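Aldehyde dehydrogenase (Staphylococcus aureus, PDB 6K10) catalyses the NAD-dependent oxidation of 4,4'-diaponeurosporen-4-al to 4,4'-diaponeurosporenoic acid, a step in the biosynthesis of the carotenoid staphyloxanthin. Local coordinates at residues Y289-N294 with E322-P327; K296-L301 with G316-D321; Q13-S18 with I184-D189; E35-L40 with G134-G139. The protein carries 1 engineered substitution. All coordinates share one frame; numbering follows the deposited sequence.

Contact 1: residues Y289-N294 with E322-P327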
# COMPACT_ATOMS: atom_id res chain seq x y z
N TYR A 289 -33.23 -3.33 -17.10
CA TYR A 289 -32.05 -3.71 -17.85
C TYR A 289 -31.43 -2.48 -18.51
O TYR A 289 -32.15 -1.66 -19.10
CB TYR A 289 -32.40 -4.77 -18.90
CG TYR A 289 -31.20 -5.29 -19.66
CD1 TYR A 289 -30.19 -5.97 -19.01
CD2 TYR A 289 -31.09 -5.09 -21.03
CE1 TYR A 289 -29.09 -6.45 -19.69
CE2 TYR A 289 -30.00 -5.56 -21.72
CZ TYR A 289 -29.01 -6.24 -21.05
OH TYR A 289 -27.93 -6.71 -21.75
N GLY A 290 -30.11 -2.37 -18.42
CA GLY A 290 -29.40 -1.18 -18.82
C GLY A 290 -28.97 -1.19 -20.27
O GLY A 290 -29.33 -2.07 -21.06
N ARG A 291 -28.18 -0.18 -20.63
CA ARG A 291 -27.72 0.03 -22.00
C ARG A 291 -26.22 0.30 -22.01
O ARG A 291 -25.62 0.61 -20.99
CB ARG A 291 -28.46 1.20 -22.66
CG ARG A 291 -29.97 1.01 -22.75
CD ARG A 291 -30.32 -0.09 -23.73
NE ARG A 291 -31.76 -0.22 -23.94
CZ ARG A 291 -32.56 -1.00 -23.21
NH1 ARG A 291 -32.06 -1.71 -22.21
NH2 ARG A 291 -33.86 -1.06 -23.48
N ILE A 292 -25.63 0.18 -23.20
CA ILE A 292 -24.20 0.38 -23.37
C ILE A 292 -23.88 1.87 -23.35
O ILE A 292 -24.67 2.70 -23.83
CB ILE A 292 -23.71 -0.30 -24.67
CG1 ILE A 292 -24.19 -1.75 -24.71
CG2 ILE A 292 -22.20 -0.25 -24.77
CD1 ILE A 292 -23.78 -2.57 -23.49
N VAL A 293 -22.71 2.22 -22.80
CA VAL A 293 -22.42 3.62 -22.46
C VAL A 293 -22.42 4.51 -23.70
O VAL A 293 -23.00 5.60 -23.69
CB VAL A 293 -21.09 3.72 -21.69
CG1 VAL A 293 -19.94 3.12 -22.49
CG2 VAL A 293 -20.80 5.18 -21.33
N ASN A 294 -21.78 4.07 -24.78
CA ASN A 294 -21.66 4.90 -25.97
C ASN A 294 -21.55 4.01 -27.20
O ASN A 294 -21.52 2.78 -27.11
CB ASN A 294 -20.47 5.87 -25.85
CG ASN A 294 -19.12 5.17 -25.86
OD1 ASN A 294 -19.02 3.94 -25.90
ND2 ASN A 294 -18.05 5.97 -25.82
N GLU A 322 -30.80 2.50 -29.47
CA GLU A 322 -30.89 2.54 -28.01
C GLU A 322 -29.58 2.17 -27.34
O GLU A 322 -29.52 2.13 -26.11
CB GLU A 322 -32.00 1.59 -27.53
CG GLU A 322 -33.37 2.22 -27.41
CD GLU A 322 -34.41 1.25 -26.88
OE1 GLU A 322 -34.15 0.61 -25.84
OE2 GLU A 322 -35.48 1.12 -27.51
N ARG A 323 -28.53 1.91 -28.12
CA ARG A 323 -27.29 1.31 -27.61
C ARG A 323 -27.62 0.06 -26.79
O ARG A 323 -27.07 -0.16 -25.70
CB ARG A 323 -26.47 2.32 -26.81
CG ARG A 323 -26.15 3.58 -27.61
CD ARG A 323 -25.05 4.41 -26.98
NE ARG A 323 -25.29 4.69 -25.57
CZ ARG A 323 -25.86 5.81 -25.12
NH1 ARG A 323 -26.03 5.99 -23.82
NH2 ARG A 323 -26.26 6.74 -25.98
N TYR A 324 -28.52 -0.75 -27.32
CA TYR A 324 -29.06 -1.92 -26.64
C TYR A 324 -28.37 -3.18 -27.12
O TYR A 324 -28.19 -3.38 -28.33
CB TYR A 324 -30.57 -2.03 -26.87
CG TYR A 324 -31.15 -3.37 -26.50
CD1 TYR A 324 -31.32 -3.73 -25.18
CD2 TYR A 324 -31.52 -4.28 -27.49
CE1 TYR A 324 -31.85 -4.96 -24.84
CE2 TYR A 324 -32.06 -5.51 -27.16
CZ TYR A 324 -32.22 -5.85 -25.83
OH TYR A 324 -32.75 -7.07 -25.49
N ILE A 325 -28.01 -4.05 -26.18
CA ILE A 325 -27.51 -5.38 -26.48
C ILE A 325 -28.19 -6.36 -25.55
O ILE A 325 -28.12 -6.21 -24.32
CB ILE A 325 -25.98 -5.48 -26.36
CG1 ILE A 325 -25.33 -4.56 -27.40
CG2 ILE A 325 -25.52 -6.92 -26.56
CD1 ILE A 325 -23.85 -4.69 -27.48
N GLU A 326 -28.86 -7.36 -26.13
CA GLU A 326 -29.59 -8.34 -25.36
C GLU A 326 -28.63 -9.23 -24.57
O GLU A 326 -27.51 -9.50 -25.01
CB GLU A 326 -30.43 -9.20 -26.31
CG GLU A 326 -31.41 -10.15 -25.64
CD GLU A 326 -32.13 -11.02 -26.65
OE1 GLU A 326 -33.17 -11.61 -26.28
OE2 GLU A 326 -31.66 -11.13 -27.80
N PRO A 327 -29.04 -9.69 -23.38
CA PRO A 327 -28.26 -10.72 -22.69
C PRO A 327 -28.03 -11.91 -23.60
O PRO A 327 -28.96 -12.47 -24.17
CB PRO A 327 -29.16 -11.08 -21.50
CG PRO A 327 -29.86 -9.81 -21.19
CD PRO A 327 -30.13 -9.16 -22.53
O HOH W 1 -28.06 -3.27 -23.21
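Two N-H groups of one guanidinium grip Glu322 OE1: Arg291 NH2 at 2.9 Å and the longer Arg291 NE at 3.2 Å. This salt bridge is made side-on, with guanidinium and carboxylate only 15° from coplanar, and both donors share a single oxygen. The other carboxylate oxygen, OE2, is bonded to Gln284. Arg291 gets there by bending at chi2 (-68°), which brings one guanidinium face onto Tyr324 CD1, the two planes far from parallel; the NH1 corner turns back to its neighbour Gly290 O.

Arg323, just before strand 324-330, binds the same loop. Its NE gives a nearly straight bond to Ile292 O, 2.7 Å long and in the carbonyl plane, while Ile292 N returns one to Arg323 O at 2.9 Å, so Ile292 and Arg323 are tied in both directions. Further along, Tyr289 points its hydroxyl almost down the C=O axis of Ile325, OH to O 2.6 Å, with the Pro327 ring against its tip. Water 1 joins Gly290 O to Ile325 N.

Arg323 and Tyr324 form a G1 beta bulge opposite Asp319. The loop 289-294 crosses the start of strand 324-330 obliquely, just before helix 295-307, whose Leu301 packs on both Ile292 and Ile325, while Leu275 of helix 264-279 touches Pro327.

Contact 2: residues K296-L301 with G316-D321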
# COMPACT_ATOMS: atom_id res chain seq x y z
N LYS A 296 -19.06 3.65 -29.33
CA LYS A 296 -17.79 2.93 -29.48
C LYS A 296 -17.84 1.59 -28.75
O LYS A 296 -17.50 0.55 -29.33
CB LYS A 296 -16.63 3.78 -28.96
CG LYS A 296 -15.30 3.03 -28.92
CD LYS A 296 -14.94 2.50 -30.30
CE LYS A 296 -13.55 1.87 -30.30
NZ LYS A 296 -13.23 1.26 -31.62
N HIS A 297 -18.28 1.59 -27.49
CA HIS A 297 -18.37 0.33 -26.75
C HIS A 297 -19.49 -0.55 -27.29
O HIS A 297 -19.38 -1.78 -27.25
CB HIS A 297 -18.57 0.61 -25.27
CG HIS A 297 -17.30 0.94 -24.54
ND1 HIS A 297 -16.29 0.03 -24.35
CD2 HIS A 297 -16.88 2.09 -23.97
CE1 HIS A 297 -15.30 0.60 -23.69
NE2 HIS A 297 -15.63 1.85 -23.44
N TYR A 298 -20.57 0.06 -27.79
CA TYR A 298 -21.63 -0.72 -28.41
C TYR A 298 -21.10 -1.48 -29.62
O TYR A 298 -21.37 -2.68 -29.79
CB TYR A 298 -22.79 0.20 -28.82
CG TYR A 298 -23.83 -0.49 -29.67
CD1 TYR A 298 -24.87 -1.20 -29.09
CD2 TYR A 298 -23.76 -0.43 -31.06
CE1 TYR A 298 -25.82 -1.83 -29.87
CE2 TYR A 298 -24.70 -1.06 -31.84
CZ TYR A 298 -25.73 -1.76 -31.25
OH TYR A 298 -26.67 -2.39 -32.03
N HIS A 299 -20.33 -0.81 -30.48
CA HIS A 299 -19.78 -1.47 -31.66
C HIS A 299 -18.69 -2.46 -31.29
O HIS A 299 -18.53 -3.48 -31.97
CB HIS A 299 -19.25 -0.43 -32.64
CG HIS A 299 -20.34 0.34 -33.34
ND1 HIS A 299 -20.25 1.69 -33.60
CD2 HIS A 299 -21.53 -0.07 -33.84
CE1 HIS A 299 -21.34 2.08 -34.22
NE2 HIS A 299 -22.13 1.04 -34.38
N ARG A 300 -17.92 -2.18 -30.23
CA ARG A 300 -16.98 -3.16 -29.72
C ARG A 300 -17.69 -4.46 -29.37
O ARG A 300 -17.19 -5.56 -29.66
CB ARG A 300 -16.26 -2.60 -28.49
CG ARG A 300 -15.30 -3.58 -27.84
CD ARG A 300 -14.66 -2.97 -26.60
NE ARG A 300 -15.64 -2.69 -25.55
CZ ARG A 300 -16.15 -3.61 -24.73
NH1 ARG A 300 -17.03 -3.27 -23.81
NH2 ARG A 300 -15.77 -4.88 -24.84
N LEU A 301 -18.88 -4.36 -28.77
CA LEU A 301 -19.58 -5.56 -28.32
C LEU A 301 -20.35 -6.23 -29.45
O LEU A 301 -20.44 -7.47 -29.48
CB LEU A 301 -20.52 -5.19 -27.16
CG LEU A 301 -19.87 -4.91 -25.81
CD1 LEU A 301 -20.81 -4.14 -24.91
CD2 LEU A 301 -19.44 -6.21 -25.16
N GLY A 316 -28.48 -12.39 -28.38
CA GLY A 316 -27.76 -11.94 -29.55
C GLY A 316 -28.37 -10.77 -30.29
O GLY A 316 -27.78 -10.30 -31.26
N HIS A 317 -29.54 -10.29 -29.86
CA HIS A 317 -30.15 -9.16 -30.53
C HIS A 317 -29.52 -7.85 -30.07
O HIS A 317 -28.95 -7.75 -28.98
CB HIS A 317 -31.66 -9.13 -30.28
CG HIS A 317 -32.40 -10.24 -30.98
ND1 HIS A 317 -32.69 -11.44 -30.37
CD2 HIS A 317 -32.90 -10.32 -32.23
CE1 HIS A 317 -33.34 -12.21 -31.22
NE2 HIS A 317 -33.48 -11.56 -32.35
N SER A 318 -29.64 -6.83 -30.91
CA SER A 318 -29.07 -5.53 -30.62
C SER A 318 -29.91 -4.45 -31.29
O SER A 318 -30.65 -4.72 -32.24
CB SER A 318 -27.61 -5.43 -31.08
OG SER A 318 -27.50 -5.74 -32.46
N ASP A 319 -29.80 -3.23 -30.78
CA ASP A 319 -30.45 -2.08 -31.38
C ASP A 319 -29.53 -0.88 -31.18
O ASP A 319 -29.36 -0.41 -30.05
CB ASP A 319 -31.83 -1.83 -30.78
CG ASP A 319 -32.61 -0.76 -31.53
OD1 ASP A 319 -32.04 -0.13 -32.44
OD2 ASP A 319 -33.80 -0.55 -31.20
N GLU A 320 -28.94 -0.40 -32.28
CA GLU A 320 -27.99 0.70 -32.21
C GLU A 320 -28.64 1.98 -31.70
O GLU A 320 -28.01 2.75 -30.96
CB GLU A 320 -27.38 0.92 -33.59
CG GLU A 320 -26.17 1.83 -33.64
CD GLU A 320 -25.54 1.85 -35.02
OE1 GLU A 320 -24.30 1.80 -35.12
OE2 GLU A 320 -26.30 1.89 -36.02
N ASP A 321 -29.90 2.21 -32.07
CA ASP A 321 -30.57 3.46 -31.71
C ASP A 321 -30.78 3.61 -30.21
O ASP A 321 -30.94 4.73 -29.73
CB ASP A 321 -31.92 3.55 -32.43
CG ASP A 321 -31.76 3.60 -33.94
OD1 ASP A 321 -30.68 4.01 -34.42
OD2 ASP A 321 -32.72 3.23 -34.65
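Tyr298 and His299, consecutive on helix 295-307, reach toward the same residue, Glu320, in quite different ways. Tyr298 leaves the helix with CG anti to the backbone N (chi1 171°), which carries its ring to the turn at Ser318-Glu320. The glutamate side chain crosses it at about a right angle: Glu320 CG lies 3.7 Å from Tyr298 CE2, and Glu320 CA is close to CZ. The hydroxyl oxygen lies against the side chain of Ser318, Tyr298 OH to Ser318 CB 3.3 Å. Although Tyr298 OH also comes to 3.0 Å from Glu320 N, the angle of that pair is too poor for a hydrogen bond.

His299 starts off on another course, its CG beside the backbone N (chi1 -73°), and swings the tip of its imidazole round to the carboxylate. Glu320, extended from CB to CD, meets it with OE1 at the ring edge, near the ring plane. The bond from His299 NE2 to Glu320 OE1 is modelled very short, 2.4 Å, and uses the anti lone pair of the oxygen; ring and carboxylate stand 78° apart, almost perpendicular. Such a pairing would probably favour a protonated imidazole, although both residues are exposed to solvent.

The turn that presents Glu320 is held by an Asx turn, Asp319 OD1 accepting from Asp321 N, while Asp319 OD2 is bonded to Gln284. Strand 318-319 runs antiparallel to strand 324-330 at the protein surface, and Ile325 of that strand packs on Tyr298, leaving the helix lying against this short hairpin.

Contact 3: residues Q13-S18 with I184-D189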
# COMPACT_ATOMS: atom_id res chain seq x y z
N GLN A 13 -3.17 25.64 -11.98
CA GLN A 13 -3.56 26.64 -10.99
C GLN A 13 -4.51 26.05 -9.96
O GLN A 13 -4.37 26.30 -8.76
CB GLN A 13 -4.21 27.84 -11.69
CG GLN A 13 -4.13 29.14 -10.90
N LYS A 14 -5.48 25.24 -10.41
CA LYS A 14 -6.39 24.59 -9.48
C LYS A 14 -5.64 23.63 -8.56
O LYS A 14 -5.97 23.52 -7.37
CB LYS A 14 -7.49 23.85 -10.25
CG LYS A 14 -8.54 24.77 -10.84
CD LYS A 14 -9.42 24.04 -11.83
N PHE A 15 -4.64 22.94 -9.08
CA PHE A 15 -3.84 22.04 -8.25
C PHE A 15 -3.12 22.80 -7.15
O PHE A 15 -3.17 22.42 -5.98
CB PHE A 15 -2.84 21.28 -9.12
CG PHE A 15 -1.84 20.48 -8.33
CD1 PHE A 15 -2.23 19.35 -7.62
CD2 PHE A 15 -0.50 20.85 -8.30
CE1 PHE A 15 -1.31 18.62 -6.89
CE2 PHE A 15 0.42 20.11 -7.58
CZ PHE A 15 0.01 19.00 -6.87
N TYR A 16 -2.46 23.90 -7.51
CA TYR A 16 -1.66 24.62 -6.52
C TYR A 16 -2.53 25.39 -5.54
O TYR A 16 -2.13 25.59 -4.39
CB TYR A 16 -0.65 25.52 -7.23
CG TYR A 16 0.48 24.72 -7.81
CD1 TYR A 16 1.33 24.00 -6.98
CD2 TYR A 16 0.68 24.64 -9.18
CE1 TYR A 16 2.36 23.25 -7.50
CE2 TYR A 16 1.71 23.89 -9.71
CZ TYR A 16 2.55 23.20 -8.86
OH TYR A 16 3.58 22.44 -9.37
N ASP A 17 -3.72 25.82 -5.96
CA ASP A 17 -4.68 26.37 -5.01
C ASP A 17 -5.09 25.31 -3.99
O ASP A 17 -5.19 25.60 -2.79
CB ASP A 17 -5.92 26.89 -5.74
CG ASP A 17 -5.63 28.13 -6.57
OD1 ASP A 17 -4.53 28.69 -6.44
OD2 ASP A 17 -6.52 28.53 -7.35
N SER A 18 -5.33 24.08 -4.45
CA SER A 18 -5.69 23.00 -3.54
C SER A 18 -4.57 22.72 -2.55
O SER A 18 -4.83 22.54 -1.35
CB SER A 18 -6.03 21.74 -4.34
OG SER A 18 -6.70 20.80 -3.53
N ILE A 184 -2.03 13.71 -14.01
CA ILE A 184 -1.15 12.66 -13.49
C ILE A 184 0.32 13.05 -13.50
O ILE A 184 1.13 12.37 -12.86
CB ILE A 184 -1.35 11.35 -14.27
CG1 ILE A 184 -1.09 11.55 -15.76
CG2 ILE A 184 -2.74 10.79 -14.04
CD1 ILE A 184 -1.27 10.29 -16.58
N HIS A 185 0.69 14.11 -14.21
CA HIS A 185 2.06 14.60 -14.20
C HIS A 185 2.31 15.64 -13.12
O HIS A 185 3.44 16.10 -12.96
CB HIS A 185 2.44 15.17 -15.57
CG HIS A 185 2.59 14.13 -16.64
ND1 HIS A 185 3.47 13.07 -16.52
CD2 HIS A 185 1.98 13.99 -17.84
CE1 HIS A 185 3.39 12.32 -17.60
NE2 HIS A 185 2.49 12.85 -18.42
N LEU A 186 1.27 16.03 -12.38
CA LEU A 186 1.40 16.95 -11.26
C LEU A 186 1.75 16.19 -9.99
O LEU A 186 1.30 15.06 -9.80
CB LEU A 186 0.11 17.74 -11.06
CG LEU A 186 -0.25 18.69 -12.20
CD1 LEU A 186 -1.60 19.35 -11.96
CD2 LEU A 186 0.84 19.73 -12.39
N PRO A 187 2.56 16.79 -9.09
CA PRO A 187 3.02 16.06 -7.89
C PRO A 187 1.95 15.97 -6.81
O PRO A 187 2.09 16.49 -5.69
CB PRO A 187 4.23 16.90 -7.45
CG PRO A 187 3.87 18.28 -7.84
CD PRO A 187 3.11 18.15 -9.15
N PHE A 188 0.84 15.31 -7.14
CA PHE A 188 -0.16 14.97 -6.14
C PHE A 188 0.47 14.15 -5.02
O PHE A 188 1.49 13.48 -5.21
CB PHE A 188 -1.31 14.18 -6.77
CG PHE A 188 -2.31 15.02 -7.50
CD1 PHE A 188 -3.38 15.59 -6.83
CD2 PHE A 188 -2.19 15.23 -8.87
CE1 PHE A 188 -4.31 16.36 -7.51
CE2 PHE A 188 -3.12 16.00 -9.55
CZ PHE A 188 -4.18 16.57 -8.87
N ASP A 189 -0.14 14.20 -3.84
CA ASP A 189 0.33 13.40 -2.72
C ASP A 189 -0.24 11.98 -2.74
O ASP A 189 0.28 11.12 -2.03
CB ASP A 189 -0.01 14.09 -1.40
CG ASP A 189 0.59 15.48 -1.30
OD1 ASP A 189 1.83 15.58 -1.23
OD2 ASP A 189 -0.18 16.47 -1.30
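An inverse gamma turn centred on Pro187, in the loop between helix 177-184 and strand 190-194, receives the ring of Phe15 from the N-terminal helix 10-23. That ring is set with CG anti to the backbone N (chi1 172°), which carries it off the helix into the turn. Leu186 covers one face: its CB lies 4.1 Å from the Phe15 ring centroid and only 7° off the ring normal, a CH-pi contact, while its CD1 touches Phe15 CB. Along the rim, Phe15 CE2 meets Pro187 CD at 3.7 Å, and the carbonyl Pro187 O comes up at the ring edge near CZ.

Phe188 supplies a flat surface of its own. The CD1-CE1 edge of Phe15 is directed at that face in an edge-to-face pair, with centroids 4.6 Å apart and planes inclined at 59°; Phe15 CE1 stands over the middle of the Phe188 ring. The gamma turn is closed by Phe188 N to Leu186 O.

Ile143 of strand 141-145 packs on both phenylalanines, and Leu116 of strand 104-118 on Phe188. The result is a helix docked through an aromatic side chain against the mixed beta-sheet of an alpha/beta domain, consistent with the Rossmann-like NAD-binding domain of aldehyde dehydrogenases.

Contact 4: residues E35-L40 with G134-G139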
# COMPACT_ATOMS: atom_id res chain seq x y z
N GLU A 35 -18.04 18.00 9.14
CA GLU A 35 -18.97 18.95 8.54
C GLU A 35 -19.00 18.81 7.02
O GLU A 35 -20.06 18.92 6.40
CB GLU A 35 -18.61 20.37 8.95
CG GLU A 35 -19.51 21.43 8.35
CD GLU A 35 -20.85 21.53 9.06
OE1 GLU A 35 -21.74 22.26 8.55
OE2 GLU A 35 -21.03 20.90 10.12
N GLN A 36 -17.84 18.56 6.41
CA GLN A 36 -17.81 18.36 4.96
C GLN A 36 -18.58 17.11 4.57
O GLN A 36 -19.25 17.08 3.53
CB GLN A 36 -16.36 18.26 4.47
CG GLN A 36 -15.47 19.42 4.90
CD GLN A 36 -16.11 20.77 4.65
OE1 GLN A 36 -16.62 21.05 3.56
NE2 GLN A 36 -16.08 21.63 5.66
N LEU A 37 -18.50 16.06 5.39
CA LEU A 37 -19.27 14.85 5.10
C LEU A 37 -20.77 15.11 5.20
O LEU A 37 -21.55 14.62 4.37
CB LEU A 37 -18.85 13.73 6.06
CG LEU A 37 -17.44 13.19 5.82
CD1 LEU A 37 -16.97 12.36 7.00
CD2 LEU A 37 -17.38 12.37 4.53
N LYS A 38 -21.20 15.89 6.20
CA LYS A 38 -22.60 16.31 6.28
C LYS A 38 -23.01 17.05 5.02
O LYS A 38 -24.05 16.75 4.42
CB LYS A 38 -22.83 17.20 7.50
CG LYS A 38 -22.45 16.60 8.83
N LYS A 39 -22.22 18.04 4.62
CA LYS A 39 -22.54 18.81 3.42
C LYS A 39 -22.59 17.92 2.19
O LYS A 39 -23.47 18.09 1.34
CB LYS A 39 -21.53 19.94 3.24
CG LYS A 39 -21.62 21.03 4.30
CD LYS A 39 -20.34 21.85 4.36
CE LYS A 39 -20.08 22.56 3.04
NZ LYS A 39 -18.76 23.26 3.05
N LEU A 40 -21.67 16.96 2.09
CA LEU A 40 -21.69 16.03 0.97
C LEU A 40 -22.98 15.22 0.94
O LEU A 40 -23.59 15.04 -0.12
CB LEU A 40 -20.48 15.09 1.05
CG LEU A 40 -20.28 14.16 -0.15
CD1 LEU A 40 -20.08 14.97 -1.42
CD2 LEU A 40 -19.10 13.23 0.09
N GLY A 134 -13.38 8.58 1.60
CA GLY A 134 -12.13 8.25 2.26
C GLY A 134 -11.16 9.42 2.29
O GLY A 134 -10.55 9.72 3.32
N ALA A 135 -11.02 10.11 1.15
CA ALA A 135 -10.13 11.26 1.09
C ALA A 135 -10.57 12.36 2.05
O ALA A 135 -9.75 12.95 2.76
CB ALA A 135 -10.06 11.79 -0.34
N ILE A 136 -11.88 12.64 2.08
CA ILE A 136 -12.40 13.65 3.00
C ILE A 136 -12.14 13.24 4.44
O ILE A 136 -11.58 14.00 5.24
CB ILE A 136 -13.90 13.88 2.76
CG1 ILE A 136 -14.14 14.62 1.45
CG2 ILE A 136 -14.52 14.64 3.93
CD1 ILE A 136 -15.60 14.73 1.07
N ALA A 137 -12.55 12.02 4.80
CA ALA A 137 -12.44 11.56 6.18
C ALA A 137 -10.99 11.50 6.64
O ALA A 137 -10.71 11.70 7.83
CB ALA A 137 -13.11 10.19 6.34
N ALA A 138 -10.07 11.23 5.73
CA ALA A 138 -8.65 11.18 6.08
C ALA A 138 -8.02 12.56 6.18
O ALA A 138 -6.87 12.65 6.62
CB ALA A 138 -7.89 10.32 5.07
N GLY A 139 -8.72 13.61 5.78
CA GLY A 139 -8.22 14.96 5.96
C GLY A 139 -7.51 15.56 4.78
O GLY A 139 -6.67 16.45 4.96
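A roughly antiparallel helix pair meets here in the alpha/beta fold of the aldehyde dehydrogenase: helix 30-46 and helix 126-138, whose short segments run at 151° to each other with axes 9.9 Å apart at closest approach.

The contact itself is apolar. Ile136 is its centre, pointing at the other helix and spreading its two branches. CG2, anti to the backbone N, is taken up by Leu37, with Ile136 CG2 3.7 Å from Leu37 CD2; the two side chains lie side by side, pointing opposite ways. The longer branch, extended at chi2 (173°), carries Ile136 CD1 to Leu40 CD2 at 3.9 Å. Gln36 adds its CB against Ile136 CG2, and Leu37 CD1 looser contact with Ala137 CB. Ile78 of helix 63-89 lies against both leucines, and Tyr169 packs on Ile136 as well as Gln36.

Between the two segments there is no hydrogen bond; the polar detail lies within each. Helix 126-138 ends in a Schellman motif at Gly139, which has positive phi (96°) and whose N bonds to Ile136 O. On the other helix Gln36 bends at chi2, turning its amide end away from Ile136, and its OE1 accepts Lys39 NZ at 3.1 Å, in the carbonyl plane and on a lone pair.

How the contacts relate
Contacts 1 and 2 form one continuous patch, their centres 7 Å apart. Strands 318-319 and 324-330 are neighbours in one sheet, and Tyr324 N lies 2.9 Å from Asp319 O, a probable hydrogen bond; another probable one joins Glu326 OE2 to His317 ND1 at 2.8 Å. Tyr324 O also packs on Tyr298 CE1. Contacts 3 and 4 lie in another part of the chain, involving successive helices 10-23 and 30-46; their centres are about 20 Å apart and their nearest atoms about 9 Å. Between the two pairs, centres stand 35 to 40 Å apart. All four lie away from the predicted active-site positions, Glu217 and Ser251, the latter a serine by engineered substitution.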